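Local coordinates for sensor protein (Pseudomonas syringae pv. tomato, PDB 2R8R), which probably acts as an ATP-dependent sensor histidine kinase of a two-component system, this chain being its N-terminal KdpD region with a P-loop NTPase-type fold, at residues L62-T65 and M70-E73; L72-L77 and P99-T104. All coordinates share one frame; numbering follows the deposited sequence.

Contact 1: L62-T65 and M70-E73; sequences LLRT and MTLE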
ATOM      1  N   LEU A  62       4.698  15.418   3.223  1.00 25.55           N
ATOM      2  CA  LEU A  62       4.422  14.629   4.414  1.00 26.29           C
ATOM      3  C   LEU A  62       4.643  15.433   5.702  1.00 27.64           C
ATOM      4  O   LEU A  62       5.380  16.430   5.737  1.00 26.97           O
ATOM      5  CB  LEU A  62       5.312  13.375   4.433  1.00 25.55           C
ATOM      6  CG  LEU A  62       5.168  12.426   3.240  1.00 25.57           C
ATOM      7  CD1 LEU A  62       6.376  11.450   3.211  1.00 24.37           C
ATOM      8  CD2 LEU A  62       3.807  11.656   3.202  1.00 20.41           C
ATOM      9  N   LEU A  63       4.010  14.964   6.771  1.00 29.56           N
ATOM     10  CA  LEU A  63       4.334  15.439   8.119  1.00 30.82           C
ATOM     11  C   LEU A  63       5.451  14.596   8.717  1.00 32.13           C
ATOM     12  O   LEU A  63       5.330  13.386   8.819  1.00 32.15           O
ATOM     13  CB  LEU A  63       3.104  15.352   9.034  1.00 31.10           C
ATOM     14  CG  LEU A  63       1.820  16.108   8.660  1.00 30.36           C
ATOM     15  CD1 LEU A  63       0.659  15.614   9.514  1.00 29.04           C
ATOM     16  CD2 LEU A  63       2.021  17.610   8.804  1.00 29.17           C
ATOM     17  N   ARG A  64       6.526  15.251   9.136  1.00 33.98           N
ATOM     18  CA  ARG A  64       7.584  14.607   9.906  1.00 35.34           C
ATOM     19  C   ARG A  64       7.434  14.805  11.410  1.00 34.77           C
ATOM     20  O   ARG A  64       7.277  15.926  11.862  1.00 35.50           O
ATOM     21  CB  ARG A  64       8.947  15.124   9.436  1.00 35.62           C
ATOM     22  CG  ARG A  64       9.416  14.339   8.213  1.00 37.89           C
ATOM     23  CD  ARG A  64      10.353  15.100   7.285  1.00 38.54           C
ATOM     24  NE  ARG A  64      10.356  14.415   5.991  1.00 41.95           N
ATOM     25  CZ  ARG A  64       9.482  14.623   5.004  1.00 42.28           C
ATOM     26  NH1 ARG A  64       8.511  15.535   5.126  1.00 44.42           N
ATOM     27  NH2 ARG A  64       9.591  13.918   3.882  1.00 40.96           N
ATOM     28  N   THR A  65       7.447  13.705  12.171  1.00 34.28           N
ATOM     29  CA  THR A  65       7.629  13.759  13.613  1.00 33.64           C
ATOM     30  C   THR A  65       8.924  13.041  14.007  1.00 33.14           C
ATOM     31  O   THR A  65       9.553  12.385  13.178  1.00 33.59           O
ATOM     32  CB  THR A  65       6.428  13.182  14.394  1.00 33.69           C
ATOM     33  OG1 THR A  65       6.121  11.854  13.949  1.00 33.14           O
ATOM     34  CG2 THR A  65       5.216  14.093  14.233  1.00 32.91           C
HETATM   35  N   MSE A  70      13.695   8.116  15.788  1.00 33.58           N
HETATM   36  CA  MSE A  70      13.272   7.912  14.402  1.00 34.05           C
HETATM   37  C   MSE A  70      12.477   9.111  13.914  1.00 33.89           C
HETATM   38  O   MSE A  70      11.658   9.670  14.651  1.00 33.70           O
HETATM   39  CB  MSE A  70      12.408   6.652  14.266  1.00 33.84           C
HETATM   40  CG  MSE A  70      12.916   5.389  14.987  1.00 34.64           C
HETATM   41 SE   MSE A  70      11.592   3.907  14.941  0.60 37.10          SE
HETATM   42  CE  MSE A  70      10.488   4.370  16.490  1.00 34.82           C
ATOM     43  N   THR A  71      12.737   9.495  12.661  1.00 33.88           N
ATOM     44  CA  THR A  71      11.914  10.450  11.931  1.00 33.30           C
ATOM     45  C   THR A  71      10.806   9.673  11.246  1.00 32.44           C
ATOM     46  O   THR A  71      11.072   8.900  10.333  1.00 32.71           O
ATOM     47  CB  THR A  71      12.738  11.218  10.883  1.00 33.70           C
ATOM     48  OG1 THR A  71      13.752  11.983  11.545  1.00 33.48           O
ATOM     49  CG2 THR A  71      11.847  12.160  10.063  1.00 34.07           C
ATOM     50  N   LEU A  72       9.578   9.871  11.731  1.00 31.53           N
ATOM     51  CA  LEU A  72       8.363   9.271  11.198  1.00 30.57           C
ATOM     52  C   LEU A  72       7.704  10.254  10.224  1.00 30.57           C
ATOM     53  O   LEU A  72       7.761  11.440  10.448  1.00 30.20           O
ATOM     54  CB  LEU A  72       7.399   8.935  12.347  1.00 30.32           C
ATOM     55  CG  LEU A  72       7.884   7.927  13.413  1.00 28.23           C
ATOM     56  CD1 LEU A  72       6.769   7.482  14.361  1.00 21.16           C
ATOM     57  CD2 LEU A  72       8.516   6.719  12.729  1.00 25.79           C
ATOM     58  N   GLU A  73       7.140   9.741   9.121  1.00 30.66           N
ATOM     59  CA  GLU A  73       6.452  10.536   8.084  1.00 30.39           C
ATOM     60  C   GLU A  73       5.014  10.046   7.983  1.00 29.18           C
ATOM     61  O   GLU A  73       4.769   8.843   7.977  1.00 29.97           O
ATOM     62  CB  GLU A  73       7.110  10.368   6.713  1.00 30.51           C
ATOM     63  CG  GLU A  73       8.593  10.699   6.630  1.00 31.53           C
ATOM     64  CD  GLU A  73       9.215  10.152   5.366  1.00 33.36           C
ATOM     65  OE1 GLU A  73       8.893   8.998   4.983  1.00 37.03           O
ATOM     66  OE2 GLU A  73      10.014  10.873   4.714  1.00 38.51           O
TER

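Contact 2: L72-L77 and P99-T104; sequences LEEMDL and PGSRHT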
ATOM      1  N   LEU A  72       9.578   9.871  11.731  1.00 31.53           N
ATOM      2  CA  LEU A  72       8.363   9.271  11.198  1.00 30.57           C
ATOM      3  C   LEU A  72       7.704  10.254  10.224  1.00 30.57           C
ATOM      4  O   LEU A  72       7.761  11.440  10.448  1.00 30.20           O
ATOM      5  CB  LEU A  72       7.399   8.935  12.347  1.00 30.32           C
ATOM      6  CG  LEU A  72       7.884   7.927  13.413  1.00 28.23           C
ATOM      7  CD1 LEU A  72       6.769   7.482  14.361  1.00 21.16           C
ATOM      8  CD2 LEU A  72       8.516   6.719  12.729  1.00 25.79           C
ATOM      9  N   GLU A  73       7.140   9.741   9.121  1.00 30.66           N
ATOM     10  CA  GLU A  73       6.452  10.536   8.084  1.00 30.39           C
ATOM     11  C   GLU A  73       5.014  10.046   7.983  1.00 29.18           C
ATOM     12  O   GLU A  73       4.769   8.843   7.977  1.00 29.97           O
ATOM     13  CB  GLU A  73       7.110  10.368   6.713  1.00 30.51           C
ATOM     14  CG  GLU A  73       8.593  10.699   6.630  1.00 31.53           C
ATOM     15  CD  GLU A  73       9.215  10.152   5.366  1.00 33.36           C
ATOM     16  OE1 GLU A  73       8.893   8.998   4.983  1.00 37.03           O
ATOM     17  OE2 GLU A  73      10.014  10.873   4.714  1.00 38.51           O
ATOM     18  N   GLU A  74       4.060  10.969   7.952  1.00 27.90           N
ATOM     19  CA  GLU A  74       2.678  10.637   7.674  1.00 26.73           C
ATOM     20  C   GLU A  74       2.148  11.552   6.597  1.00 26.01           C
ATOM     21  O   GLU A  74       2.603  12.680   6.435  1.00 25.22           O
ATOM     22  CB  GLU A  74       1.766  10.873   8.896  1.00 26.57           C
ATOM     23  CG  GLU A  74       1.567   9.756   9.875  1.00 26.27           C
ATOM     24  CD  GLU A  74       1.539   8.400   9.276  1.00 25.05           C
ATOM     25  OE1 GLU A  74       0.905   8.236   8.215  1.00 29.29           O
ATOM     26  OE2 GLU A  74       2.124   7.490   9.894  1.00 22.04           O
HETATM   27  N   MSE A  75       1.143  11.038   5.903  1.00 25.37           N
HETATM   28  CA  MSE A  75       0.294  11.804   5.059  1.00 25.59           C
HETATM   29  C   MSE A  75      -0.297  12.997   5.841  1.00 24.15           C
HETATM   30  O   MSE A  75      -0.729  12.866   7.023  1.00 22.99           O
HETATM   31  CB  MSE A  75      -0.811  10.901   4.581  1.00 25.36           C
HETATM   32  CG  MSE A  75      -1.753  11.519   3.669  1.00 27.08           C
HETATM   33 SE   MSE A  75      -3.228  10.316   3.294  0.65 30.03          SE
HETATM   34  CE  MSE A  75      -3.913  10.084   5.027  1.00 28.70           C
ATOM     35  N   ASP A  76      -0.273  14.153   5.181  1.00 22.19           N
ATOM     36  CA  ASP A  76      -0.848  15.349   5.732  1.00 20.97           C
ATOM     37  C   ASP A  76      -2.335  15.398   5.412  1.00 20.02           C
ATOM     38  O   ASP A  76      -2.774  16.095   4.523  1.00 20.36           O
ATOM     39  CB  ASP A  76      -0.119  16.569   5.207  1.00 20.64           C
ATOM     40  CG  ASP A  76      -0.486  17.822   5.941  1.00 19.99           C
ATOM     41  OD1 ASP A  76      -1.382  17.801   6.806  1.00 20.84           O
ATOM     42  OD2 ASP A  76       0.155  18.839   5.666  1.00 18.89           O
ATOM     43  N   LEU A  77      -3.102  14.656   6.194  1.00 19.52           N
ATOM     44  CA  LEU A  77      -4.529  14.483   6.007  1.00 19.28           C
ATOM     45  C   LEU A  77      -5.287  15.825   6.002  1.00 19.90           C
ATOM     46  O   LEU A  77      -6.149  16.072   5.146  1.00 20.18           O
ATOM     47  CB  LEU A  77      -5.053  13.582   7.130  1.00 19.19           C
ATOM     48  CG  LEU A  77      -6.542  13.197   7.160  1.00 19.71           C
ATOM     49  CD1 LEU A  77      -6.972  12.493   5.850  1.00 19.70           C
ATOM     50  CD2 LEU A  77      -6.829  12.314   8.424  1.00 18.62           C
ATOM     51  N   PRO A  99       2.659   7.999  16.134  1.00 20.09           N
ATOM     52  CA  PRO A  99       2.027   8.499  17.361  1.00 20.34           C
ATOM     53  C   PRO A  99       1.638   9.979  17.280  1.00 20.58           C
ATOM     54  O   PRO A  99       2.359  10.776  16.692  1.00 20.31           O
ATOM     55  CB  PRO A  99       3.122   8.268  18.441  1.00 20.60           C
ATOM     56  CG  PRO A  99       3.941   7.122  17.906  1.00 20.29           C
ATOM     57  CD  PRO A  99       3.975   7.374  16.415  1.00 19.44           C
ATOM     58  N   GLY A 100       0.496  10.333  17.871  1.00 21.46           N
ATOM     59  CA  GLY A 100       0.001  11.709  17.818  1.00 22.09           C
ATOM     60  C   GLY A 100      -0.909  11.993  16.630  1.00 22.57           C
ATOM     61  O   GLY A 100      -1.369  13.123  16.452  1.00 22.92           O
ATOM     62  N   SER A 101      -1.167  10.972  15.809  1.00 22.70           N
ATOM     63  CA  SER A 101      -2.014  11.123  14.645  1.00 21.58           C
ATOM     64  C   SER A 101      -3.443  11.088  15.129  1.00 20.66           C
ATOM     65  O   SER A 101      -3.763  10.407  16.089  1.00 21.50           O
ATOM     66  CB  SER A 101      -1.761   9.993  13.654  1.00 22.26           C
ATOM     67  OG  SER A 101      -0.469  10.096  13.100  1.00 22.77           O
ATOM     68  N   ARG A 102      -4.308  11.832  14.460  1.00 19.80           N
ATOM     69  CA  ARG A 102      -5.725  11.853  14.778  1.00 18.89           C
ATOM     70  C   ARG A 102      -6.343  10.468  14.800  1.00 17.63           C
ATOM     71  O   ARG A 102      -7.148  10.195  15.671  1.00 18.31           O
ATOM     72  CB  ARG A 102      -6.439  12.725  13.778  1.00 19.03           C
ATOM     73  CG  ARG A 102      -7.884  12.948  14.035  1.00 20.83           C
ATOM     74  CD  ARG A 102      -8.452  13.736  12.854  1.00 22.67           C
ATOM     75  NE  ARG A 102      -9.834  14.070  13.102  1.00 24.64           N
ATOM     76  CZ  ARG A 102     -10.263  15.168  13.739  1.00 27.07           C
ATOM     77  NH1 ARG A 102     -11.561  15.358  13.889  1.00 24.57           N
ATOM     78  NH2 ARG A 102      -9.414  16.065  14.230  1.00 29.51           N
ATOM     79  N   HIS A 103      -5.978   9.618  13.842  1.00 16.54           N
ATOM     80  CA  HIS A 103      -6.446   8.251  13.764  1.00 16.27           C
ATOM     81  C   HIS A 103      -5.316   7.262  14.051  1.00 17.32           C
ATOM     82  O   HIS A 103      -4.130   7.523  13.790  1.00 18.38           O
ATOM     83  CB  HIS A 103      -6.955   7.947  12.369  1.00 16.42           C
ATOM     84  CG  HIS A 103      -8.002   8.897  11.885  1.00 15.57           C
ATOM     85  ND1 HIS A 103      -7.928   9.523  10.662  1.00 13.87           N
ATOM     86  CD2 HIS A 103      -9.109   9.378  12.491  1.00 13.66           C
ATOM     87  CE1 HIS A 103      -8.984  10.292  10.512  1.00 14.60           C
ATOM     88  NE2 HIS A 103      -9.700  10.242  11.620  1.00 14.66           N
ATOM     89  N   THR A 104      -5.711   6.118  14.585  1.00 17.75           N
ATOM     90  CA  THR A 104      -4.829   4.978  14.810  1.00 17.72           C
ATOM     91  C   THR A 104      -4.251   4.426  13.505  1.00 17.61           C
ATOM     92  O   THR A 104      -3.045   4.138  13.410  1.00 17.87           O
ATOM     93  CB  THR A 104      -5.610   3.884  15.572  1.00 17.78           C
ATOM     94  OG1 THR A 104      -6.026   4.425  16.841  1.00 18.15           O
ATOM     95  CG2 THR A 104      -4.740   2.612  15.830  1.00 18.39           C
TER

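Contact 1: L62-T65 and M70-E73
Leu62, just ahead of the strand, sets CD1 obliquely across the stem of Glu73: CD1 sits 3.7 Å from Glu73 CB and also reaches the carboxylate carbon, so a methyl packs against the aliphatic stem of an acid. The same side chain also touches Val41. Leu63 takes part through its backbone, its carbonyl O receiving a CA-H...O contact from Glu73 CA at 3.1 Å, while its side chain leads away and touches Asp76. Arg64 faces Glu73 as an antiparallel non-hydrogen-bonded pair, and both side chains leave by the same face of the two strands, lying side by side. With CG beside the backbone N (chi1 -84°) and the chain extended from CG to NE, the guanidinium is carried alongside the acid, where NH2 forms a salt bridge to Glu73 OE2 of 3.2 Å. The two flat groups stand perpendicular, and the bridge is made through NH2, with Arg64 NE farther off at 3.8 Å from Glu73 OE2; Glu73 CG covers one face of the guanidinium. Strands 63-67 and 70-74 form a two-stranded antiparallel beta hairpin at the surface, and the salt bridge spans it from one strand to the other. Lower on the arginine, CG meets Thr71 CG2 at 3.8 Å; the hydroxyl of that threonine is hydrogen-bonded to Glu66. Thr65 and Leu72 make the hydrogen-bonded pair: Thr65 N donates to Leu72 O and Leu72 N to Thr65 O, each 2.9 Å, with N-H...O angles of 154° and 146°. On this face, turned away from Arg64, Thr65 OG1 stands 3.6 Å from Leu72 CB.

Contact 2: L72-L77 and P99-T104
Chi1 near 180° (-178°) in Leu77 swings the side chain away from its own N, and chi2 of 57° then turns CD2 to the imidazole of His103, whose own CG is turned beside its backbone N (chi1 -54°). The methyl approaches the ring obliquely, 3.6 Å from His103 CE1 and almost as near to ND1, and the two side chains cross at about a right angle. His103 ND1 is hydrogen-bonded to Asp109 of helix 106-115, which helps set the ring's rotation. The other end of the interface is purely apolar: Leu72 CD1 presses on Pro99 CD at 3.5 Å, tighter than usual for two carbons, with Tyr67 touching both residues. Between these ends Glu74, its chain bent at chi2, brings CG to 3.8 Å from Ser101 OG. CG being a carbon, this is van der Waals packing; the hydroxyl is hydrogen-bonded to Ala98 O. The segments thus meet at three points, joining the end of the hairpin strand 70-74 and the start of helix 77-83 to the loop that follows strand 87-90 of the central parallel sheet. Glu74 is buried, and its carboxylate has three partners: OE1 makes a salt bridge with Arg106, while OE2 is hydrogen-bonded to His95 and Ala98 N. No hydrogen bond joins the segments directly; Glu74, Ser101 and His103 bond to residues outside them. The cationic partner and the amide donor would probably favour a charged Glu74 despite its burial.

Contacts 1 and 2 lie 9 Å apart, centre to centre, and share Leu72 and Glu73 on strand 70-74. The hairpin of contact 1 continues directly into contact 2: Leu63 N lies 2.7 Å from Glu74 O, a probable hydrogen bond, and Leu63 CD2 packs 3.8 Å from Asp76 CG. Leu62 adds to this junction, with CB 3.4 Å from Glu74 O and CD2 3.8 Å from Met75 N. Contact 1 is a surface feature, whereas contact 2 is partly buried and ties the hairpin to the loop before helix 106-115. A glycerol, probably from the crystallisation liquor, lies about 4 Å from the side chain of Leu62.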